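Local structure of glucose-6-phosphate isomerase (Plasmodium falciparum, 3QKI) at residues A[58-66]-A[524-532]; A[103-111]-A[546-554]. The protein probably catalyses the reversible conversion of alpha-D-glucose 6-phosphate into beta-D-fructose 6-phosphate, the isomerisation step of glycolysis that also serves gluconeogenesis. All blocks are in the same frame, centred on the assembly; numbering follows the deposited sequence. Where two conformers were deposited one is given.

Overall arrangement
The two contacts tie parts near the two ends of the sequence together, and their segments alternate along the chain. In contact 1 the hairpin 58-66 meets helix 523-543; that helix then runs on towards the loop 546-554, which packs against the loop 103-111 in contact 2. Their centres lie 27 Å apart, and their nearest atoms come no closer than about 11 Å. Contact 1 is packing away from the annotated sugar-phosphate residues. Contact 2 borders them: the side chain of Gln551 is about 4 Å from that of Glu398 and about 7 Å from that of Gln394, both known to bind fructose 6-phosphate, which is absent from this chain. Each contact also touches the second subunit of the dimer.

Contact 1: A[58-66]-A[524-532]; sequences IKKFKNFYM and YTCGLLLSL
The Tyr524 ring is met at its edge, near its plane, by Asn63 ND2 and by CD of Lys62, while the edge of the Phe64 ring receives CD1 of Leu528. Phe61 has CG of Lys62 over the centre of one face and stacks with His346; Leu528 CD2 approaches its CE1 to 4.1 Å. These groups join a beta hairpin to the start of helix 523-543. The hairpin turns at Lys62-Asn63 with the backbone angles of a type II' turn; Phe61 and Phe64 bond to each other through both backbone groups, the turn-closing Phe64 N to Phe61 O bond being the weak one. It forms one border of the mixed sheet in an alpha/beta domain. Strand 64-70 lies next to 513-518, the strand that leads into the helix, so turn and helix start share one end of the sheet.

Leu528 is the hydrophobic centre. It splays its two methyls between the phenylalanines, CD1 reaching CD1 of Phe64 at 4.3 Å, and one helical turn on Leu532 CD2 comes to 4.4 Å from Phe64 CZ. Met343 of helix 330-349 touches both phenylalanines, and Ile356 closes against Phe61 and Leu532.

Towards the turn the contact becomes polar. Lys62 bends at its second torsion (chi2 -89°), which carries its aliphatic chain across the end of Tyr524 at about a right angle, with CE 3.4 Å from the phenol OH. That hydroxyl has its hydrogen-bonding partner in Asp342. Asn63 holds its amide plane 56° from the tyrosine ring, ND2 lying 3.6 Å from CE1 of Tyr524. In the conformers modelled here for Asn63 and Thr525, each built in two, Asn63 OD1 lies 2.7 Å from Thr525 OG1 and 3.4 Å from Leu528 CD1.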
loop_
_atom_site.group_PDB
_atom_site.type_symbol
_atom_site.label_atom_id
_atom_site.label_comp_id
_atom_site.label_asym_id
_atom_site.label_seq_id
_atom_site.Cartn_x
_atom_site.Cartn_y
_atom_site.Cartn_z
ATOM N N ILE A 58 14.225 23.196 11.992
ATOM C CA ILE A 58 14.898 22.541 10.872
ATOM C C ILE A 58 16.224 22.047 11.419
ATOM O O ILE A 58 17.051 22.849 11.863
ATOM C CB ILE A 58 15.013 23.440 9.618
ATOM C CG1 ILE A 58 13.604 23.704 9.030
ATOM C CG2 ILE A 58 15.960 22.808 8.578
ATOM C CD1 ILE A 58 13.475 24.869 8.101
ATOM N N LYS A 59 16.401 20.721 11.438
ATOM C CA LYS A 59 17.607 20.094 11.973
ATOM C C LYS A 59 18.411 19.454 10.850
ATOM O O LYS A 59 17.830 19.004 9.861
ATOM C CB LYS A 59 17.220 19.041 13.032
ATOM C CG LYS A 59 16.316 19.551 14.158
ATOM C CD LYS A 59 17.096 20.351 15.195
ATOM C CE LYS A 59 16.219 20.910 16.274
ATOM N NZ LYS A 59 16.879 22.064 16.961
ATOM N N LYS A 60 19.755 19.421 10.998
ATOM C CA LYS A 60 20.676 18.808 10.032
ATOM C C LYS A 60 21.497 17.689 10.672
ATOM O O LYS A 60 22.078 17.900 11.747
ATOM C CB LYS A 60 21.622 19.857 9.420
ATOM N N PHE A 61 21.553 16.510 10.020
ATOM C CA PHE A 61 22.398 15.400 10.455
ATOM C C PHE A 61 22.976 14.757 9.246
ATOM O O PHE A 61 22.236 14.192 8.430
ATOM C CB PHE A 61 21.717 14.361 11.376
ATOM C CG PHE A 61 22.661 13.271 11.850
ATOM C CD1 PHE A 61 22.428 11.942 11.536
ATOM C CD2 PHE A 61 23.819 13.586 12.559
ATOM C CE1 PHE A 61 23.307 10.942 11.960
ATOM C CE2 PHE A 61 24.699 12.584 12.975
ATOM C CZ PHE A 61 24.447 11.268 12.657
ATOM N N LYS A 62 24.306 14.861 9.109
ATOM C CA LYS A 62 25.067 14.340 7.976
ATOM C C LYS A 62 24.559 14.961 6.650
ATOM O O LYS A 62 24.585 16.185 6.482
ATOM C CB LYS A 62 25.075 12.777 7.932
ATOM C CG LYS A 62 25.595 12.092 9.200
ATOM C CD LYS A 62 27.095 11.871 9.187
ATOM C CE LYS A 62 27.538 11.201 10.461
ATOM N NZ LYS A 62 29.023 11.213 10.591
ATOM N N ASN A 63 24.060 14.094 5.766
ATOM C CA ASN A 63 23.590 14.426 4.429
ATOM C C ASN A 63 22.069 14.680 4.326
ATOM O O ASN A 63 21.468 14.431 3.270
ATOM C CB ASN A 63 24.089 13.358 3.438
ATOM C CG ASN A 63 24.166 11.950 3.985
ATOM O OD1 ASN A 63 23.254 11.146 3.801
ATOM N ND2 ASN A 63 25.266 11.612 4.644
ATOM N N PHE A 64 21.438 15.195 5.415
ATOM C CA PHE A 64 20.001 15.464 5.406
ATOM C C PHE A 64 19.489 16.515 6.349
ATOM O O PHE A 64 20.083 16.752 7.410
ATOM C CB PHE A 64 19.178 14.167 5.522
ATOM C CG PHE A 64 18.866 13.639 6.905
ATOM C CD1 PHE A 64 19.689 12.698 7.508
ATOM C CD2 PHE A 64 17.691 13.993 7.552
ATOM C CE1 PHE A 64 19.384 12.183 8.766
ATOM C CE2 PHE A 64 17.384 13.474 8.813
ATOM C CZ PHE A 64 18.223 12.564 9.403
ATOM N N TYR A 65 18.342 17.098 5.985
ATOM C CA TYR A 65 17.588 18.059 6.774
ATOM C C TYR A 65 16.239 17.443 7.186
ATOM O O TYR A 65 15.580 16.766 6.386
ATOM C CB TYR A 65 17.286 19.331 5.943
ATOM C CG TYR A 65 18.415 20.332 5.763
ATOM C CD1 TYR A 65 18.173 21.700 5.827
ATOM C CD2 TYR A 65 19.696 19.917 5.402
ATOM C CE1 TYR A 65 19.193 22.629 5.607
ATOM C CE2 TYR A 65 20.735 20.835 5.232
ATOM C CZ TYR A 65 20.479 22.190 5.334
ATOM O OH TYR A 65 21.492 23.096 5.110
ATOM N N MET A 66 15.835 17.670 8.429
ATOM C CA MET A 66 14.500 17.314 8.877
ATOM C C MET A 66 13.833 18.640 9.214
ATOM O O MET A 66 14.365 19.421 10.012
ATOM C CB MET A 66 14.466 16.388 10.097
ATOM C CG MET A 66 13.042 16.052 10.491
ATOM S SD MET A 66 12.834 14.894 11.842
ATOM C CE MET A 66 13.467 15.960 13.262
ATOM N N TYR A 524 24.676 4.223 2.256
ATOM C CA TYR A 524 24.856 4.842 3.554
ATOM C C TYR A 524 23.566 5.578 3.998
ATOM O O TYR A 524 23.095 5.373 5.117
ATOM C CB TYR A 524 26.064 5.796 3.502
ATOM C CG TYR A 524 26.294 6.526 4.802
ATOM C CD1 TYR A 524 25.784 7.804 5.003
ATOM C CD2 TYR A 524 27.037 5.944 5.833
ATOM C CE1 TYR A 524 26.015 8.493 6.194
ATOM C CE2 TYR A 524 27.255 6.616 7.033
ATOM C CZ TYR A 524 26.720 7.881 7.216
ATOM O OH TYR A 524 26.880 8.543 8.404
ATOM N N THR A 525 23.019 6.437 3.116
ATOM C CA THR A 525 21.802 7.200 3.373
ATOM C C THR A 525 20.587 6.270 3.591
ATOM O O THR A 525 19.715 6.591 4.387
ATOM C CB THR A 525 21.624 8.242 2.258
ATOM O OG1 THR A 525 22.786 9.081 2.207
ATOM C CG2 THR A 525 20.408 9.086 2.440
ATOM N N CYS A 526 20.522 5.134 2.865
ATOM C CA CYS A 526 19.405 4.198 3.042
ATOM C C CYS A 526 19.459 3.605 4.468
ATOM O O CYS A 526 18.414 3.359 5.073
ATOM C CB CYS A 526 19.417 3.109 1.974
ATOM S SG CYS A 526 17.843 2.226 1.802
ATOM N N GLY A 527 20.673 3.438 4.993
ATOM C CA GLY A 527 20.926 2.986 6.358
ATOM C C GLY A 527 20.479 4.048 7.354
ATOM O O GLY A 527 19.793 3.729 8.337
ATOM N N LEU A 528 20.813 5.341 7.079
ATOM C CA LEU A 528 20.365 6.458 7.922
ATOM C C LEU A 528 18.818 6.462 8.008
ATOM O O LEU A 528 18.283 6.628 9.100
ATOM C CB LEU A 528 20.804 7.813 7.341
ATOM C CG LEU A 528 22.261 8.207 7.385
ATOM C CD1 LEU A 528 22.437 9.547 6.704
ATOM C CD2 LEU A 528 22.800 8.269 8.838
ATOM N N LEU A 529 18.128 6.282 6.855
ATOM C CA LEU A 529 16.660 6.265 6.764
ATOM C C LEU A 529 16.045 5.096 7.569
ATOM O O LEU A 529 15.092 5.313 8.305
ATOM C CB LEU A 529 16.187 6.271 5.291
ATOM C CG LEU A 529 14.673 6.289 5.026
ATOM C CD1 LEU A 529 14.018 7.561 5.555
ATOM C CD2 LEU A 529 14.382 6.138 3.527
ATOM N N LEU A 530 16.588 3.886 7.433
ATOM C CA LEU A 530 16.098 2.729 8.180
ATOM C C LEU A 530 16.234 2.947 9.679
ATOM O O LEU A 530 15.255 2.778 10.412
ATOM C CB LEU A 530 16.829 1.421 7.793
ATOM C CG LEU A 530 16.491 0.218 8.686
ATOM C CD1 LEU A 530 15.089 -0.288 8.429
ATOM C CD2 LEU A 530 17.535 -0.831 8.621
ATOM N N SER A 531 17.437 3.337 10.130
ATOM C CA SER A 531 17.694 3.518 11.556
ATOM C C SER A 531 16.855 4.658 12.130
ATOM O O SER A 531 16.403 4.553 13.255
ATOM C CB SER A 531 19.181 3.703 11.833
ATOM O OG SER A 531 19.387 4.107 13.180
ATOM N N LEU A 532 16.624 5.718 11.352
ATOM C CA LEU A 532 15.820 6.855 11.766
ATOM C C LEU A 532 14.421 6.374 12.199
ATOM O O LEU A 532 13.956 6.762 13.264
ATOM C CB LEU A 532 15.730 7.897 10.619
ATOM C CG LEU A 532 14.759 9.072 10.816
ATOM C CD1 LEU A 532 15.106 9.859 12.047
ATOM C CD2 LEU A 532 14.722 9.977 9.579
#

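Contact 2: A[103-111]-A[546-554]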
loop_
_atom_site.group_PDB
_atom_site.type_symbol
_atom_site.label_atom_id
_atom_site.label_comp_id
_atom_site.label_asym_id
_atom_site.label_seq_id
_atom_site.Cartn_x
_atom_site.Cartn_y
_atom_site.Cartn_z
ATOM N N VAL A 103 14.607 -5.178 28.165
ATOM C CA VAL A 103 13.544 -4.183 28.030
ATOM C C VAL A 103 12.230 -4.744 27.455
ATOM O O VAL A 103 11.177 -4.129 27.634
ATOM C CB VAL A 103 14.009 -2.860 27.373
ATOM C CG1 VAL A 103 15.146 -2.234 28.171
ATOM C CG2 VAL A 103 14.412 -3.069 25.918
ATOM N N ASN A 104 12.293 -5.918 26.776
ATOM C CA ASN A 104 11.100 -6.584 26.267
ATOM C C ASN A 104 10.609 -7.334 27.503
ATOM O O ASN A 104 11.010 -8.469 27.770
ATOM C CB ASN A 104 11.461 -7.519 25.111
ATOM C CG ASN A 104 10.314 -8.311 24.562
ATOM O OD1 ASN A 104 9.207 -8.339 25.103
ATOM N ND2 ASN A 104 10.566 -9.010 23.483
ATOM N N MET A 105 9.797 -6.641 28.303
ATOM C CA MET A 105 9.354 -7.095 29.622
ATOM C C MET A 105 8.276 -8.187 29.657
ATOM O O MET A 105 8.075 -8.788 30.706
ATOM C CB MET A 105 9.041 -5.892 30.550
ATOM C CG MET A 105 8.268 -4.721 29.859
ATOM S SD MET A 105 6.535 -4.999 29.397
ATOM C CE MET A 105 5.787 -5.371 31.023
ATOM N N THR A 106 7.619 -8.494 28.526
ATOM C CA THR A 106 6.629 -9.568 28.544
ATOM C C THR A 106 7.256 -10.898 28.146
ATOM O O THR A 106 6.732 -11.935 28.506
ATOM C CB THR A 106 5.387 -9.256 27.706
ATOM O OG1 THR A 106 5.757 -9.228 26.331
ATOM C CG2 THR A 106 4.693 -7.968 28.132
ATOM N N GLU A 107 8.331 -10.870 27.361
ATOM C CA GLU A 107 9.025 -12.074 26.922
ATOM C C GLU A 107 10.361 -12.220 27.665
ATOM O O GLU A 107 11.037 -13.226 27.498
ATOM C CB GLU A 107 9.237 -12.050 25.401
ATOM C CG GLU A 107 7.941 -12.132 24.606
ATOM C CD GLU A 107 8.083 -11.962 23.107
ATOM O OE1 GLU A 107 8.789 -11.022 22.686
ATOM O OE2 GLU A 107 7.462 -12.744 22.352
ATOM N N ASN A 108 10.707 -11.229 28.515
ATOM C CA ASN A 108 11.950 -11.149 29.298
ATOM C C ASN A 108 13.167 -11.298 28.385
ATOM O O ASN A 108 13.950 -12.231 28.527
ATOM C CB ASN A 108 11.969 -12.157 30.472
ATOM C CG ASN A 108 12.978 -11.767 31.522
ATOM O OD1 ASN A 108 13.248 -10.580 31.751
ATOM N ND2 ASN A 108 13.576 -12.753 32.158
ATOM N N ARG A 109 13.282 -10.396 27.407
ATOM C CA ARG A 109 14.331 -10.462 26.405
ATOM C C ARG A 109 15.043 -9.160 26.188
ATOM O O ARG A 109 14.482 -8.084 26.403
ATOM C CB ARG A 109 13.742 -10.893 25.060
ATOM C CG ARG A 109 13.277 -12.322 25.042
ATOM C CD ARG A 109 13.742 -13.001 23.786
ATOM N NE ARG A 109 12.858 -12.722 22.664
ATOM C CZ ARG A 109 11.892 -13.536 22.257
ATOM N NH1 ARG A 109 11.661 -14.676 22.898
ATOM N NH2 ARG A 109 11.145 -13.214 21.209
ATOM N N SER A 110 16.260 -9.262 25.666
ATOM C CA SER A 110 17.049 -8.114 25.275
ATOM C C SER A 110 16.549 -7.674 23.897
ATOM O O SER A 110 15.870 -8.435 23.207
ATOM C CB SER A 110 18.527 -8.479 25.221
ATOM O OG SER A 110 19.000 -8.797 26.518
ATOM N N VAL A 111 16.865 -6.440 23.515
ATOM C CA VAL A 111 16.463 -5.823 22.234
ATOM C C VAL A 111 17.764 -5.247 21.677
ATOM O O VAL A 111 18.196 -4.154 22.073
ATOM C CB VAL A 111 15.370 -4.753 22.461
ATOM C CG1 VAL A 111 15.073 -4.002 21.165
ATOM C CG2 VAL A 111 14.086 -5.386 23.028
ATOM N N ILE A 546 4.460 1.593 26.317
ATOM C CA ILE A 546 4.019 0.251 25.899
ATOM C C ILE A 546 5.258 -0.585 25.553
ATOM O O ILE A 546 6.372 -0.051 25.475
ATOM C CB ILE A 546 2.997 0.294 24.738
ATOM C CG1 ILE A 546 3.601 0.978 23.481
ATOM C CG2 ILE A 546 1.609 0.853 25.193
ATOM C CD1 ILE A 546 2.675 1.043 22.301
ATOM N N ASN A 547 5.072 -1.880 25.365
ATOM C CA ASN A 547 6.172 -2.758 24.995
ATOM C C ASN A 547 6.192 -2.863 23.449
ATOM O O ASN A 547 5.325 -3.498 22.866
ATOM C CB ASN A 547 6.051 -4.130 25.673
ATOM C CG ASN A 547 7.196 -5.073 25.345
ATOM O OD1 ASN A 547 8.236 -4.674 24.829
ATOM N ND2 ASN A 547 7.043 -6.338 25.662
ATOM N N SER A 548 7.169 -2.220 22.802
ATOM C CA SER A 548 7.314 -2.186 21.337
ATOM C C SER A 548 7.835 -3.500 20.773
ATOM O O SER A 548 7.909 -3.662 19.562
ATOM C CB SER A 548 8.339 -1.119 20.946
ATOM O OG SER A 548 7.908 0.199 21.204
ATOM N N PHE A 549 8.262 -4.406 21.650
ATOM C CA PHE A 549 9.033 -5.561 21.294
ATOM C C PHE A 549 8.369 -6.915 21.242
ATOM O O PHE A 549 8.989 -7.851 20.767
ATOM C CB PHE A 549 10.347 -5.549 22.121
ATOM C CG PHE A 549 10.977 -4.178 22.104
ATOM C CD1 PHE A 549 11.013 -3.396 23.257
ATOM C CD2 PHE A 549 11.491 -3.640 20.924
ATOM C CE1 PHE A 549 11.607 -2.127 23.240
ATOM C CE2 PHE A 549 12.048 -2.357 20.905
ATOM C CZ PHE A 549 12.122 -1.620 22.068
ATOM N N ASP A 550 7.110 -7.015 21.678
ATOM C CA ASP A 550 6.395 -8.267 21.645
ATOM C C ASP A 550 5.309 -8.186 20.565
ATOM O O ASP A 550 5.184 -7.172 19.864
ATOM C CB ASP A 550 5.798 -8.566 23.047
ATOM C CG ASP A 550 4.842 -7.513 23.615
ATOM O OD1 ASP A 550 4.364 -6.649 22.841
ATOM O OD2 ASP A 550 4.547 -7.571 24.824
ATOM N N GLN A 551 4.543 -9.268 20.394
ATOM C CA GLN A 551 3.461 -9.305 19.403
ATOM C C GLN A 551 2.472 -10.408 19.765
ATOM O O GLN A 551 2.227 -11.308 18.979
ATOM C CB GLN A 551 3.968 -9.380 17.930
ATOM C CG GLN A 551 4.931 -10.551 17.589
ATOM C CD GLN A 551 6.297 -10.411 18.243
ATOM O OE1 GLN A 551 6.939 -9.353 18.191
ATOM N NE2 GLN A 551 6.763 -11.463 18.917
ATOM N N TRP A 552 1.907 -10.331 20.977
ATOM C CA TRP A 552 0.948 -11.333 21.477
ATOM C C TRP A 552 -0.344 -11.384 20.690
ATOM O O TRP A 552 -1.037 -12.401 20.725
ATOM C CB TRP A 552 0.660 -11.106 22.965
ATOM C CG TRP A 552 1.875 -11.287 23.823
ATOM C CD1 TRP A 552 2.559 -10.322 24.493
ATOM C CD2 TRP A 552 2.571 -12.511 24.058
ATOM N NE1 TRP A 552 3.624 -10.875 25.161
ATOM C CE2 TRP A 552 3.650 -12.220 24.917
ATOM C CE3 TRP A 552 2.384 -13.839 23.628
ATOM C CZ2 TRP A 552 4.528 -13.210 25.380
ATOM C CZ3 TRP A 552 3.259 -14.820 24.082
ATOM C CH2 TRP A 552 4.308 -14.502 24.955
ATOM N N GLY A 553 -0.620 -10.310 19.946
ATOM C CA GLY A 553 -1.824 -10.142 19.147
ATOM C C GLY A 553 -1.968 -11.036 17.944
ATOM O O GLY A 553 -3.039 -11.090 17.322
ATOM N N VAL A 554 -0.924 -11.746 17.618
ATOM C CA VAL A 554 -0.938 -12.600 16.441
ATOM C C VAL A 554 -1.355 -14.044 16.741
ATOM O O VAL A 554 -1.610 -14.816 15.820
ATOM C CB VAL A 554 0.403 -12.489 15.652
ATOM C CG1 VAL A 554 0.782 -11.021 15.417
ATOM C CG2 VAL A 554 1.534 -13.232 16.353
HETATM O O HOH W 1 4.868 -11.761 21.815
HETATM O O HOH W 2 9.371 -10.478 20.305
#
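Phe549 packs under Val111 and beside Asn104, the tight apolar part of this contact between two irregular loops. Val111 lays CG2 over one face of the ring, 3.7 Å from its centroid and 20° off the normal, in a CH-pi contact; the opposite face rests on CB of Ser548. Val103 CG2 adds a flank at CE1.

A polar cluster adjoins it. Thr106 OG1 takes part in two bonds, one as acceptor and one as donor: it accepts from Trp552 NE1 at 2.9 Å, lying near the indole plane at the ring edge, and gives its proton to the anti lone pair of Asp550 OD2 in a short 2.5 Å bond. A first torsion of 68° sets this hydroxyl between the backbone N and the carbonyl carbon, facing both partners. Asn547 ND2 points almost straight (178°) at Asn104 OD1, 3.0 Å away, although it sits above that carbonyl plane. Asn104 in turn sends ND2 to Glu107 OE1 at 2.8 Å, so its amide is held at both ends. Asp550 OD1 is bridged to Lys402.

The other side is looser and wet. Glu107 OE2 and Gln551 NE2 stay 3.7 Å apart, and two waters fill in: one, lying over the centre of the Trp552 ring system, links Glu107 OE2 to the backbone N of Gln551, the other sits among Glu107 OE1, Phe549 O and Gln551 NE2. Gln551 OE1 turns instead to Arg312, and Lys505 of the second subunit forms a cation-pi contact with Trp552.

An Asx turn at Asn547 and a G1 beta bulge of Asn108 and Arg109 against Asn104 shape the two loops. Both touch the second subunit; 103-111 packs behind 546-554, which reaches the fructose 6-phosphate site through Gln551, beside Glu398.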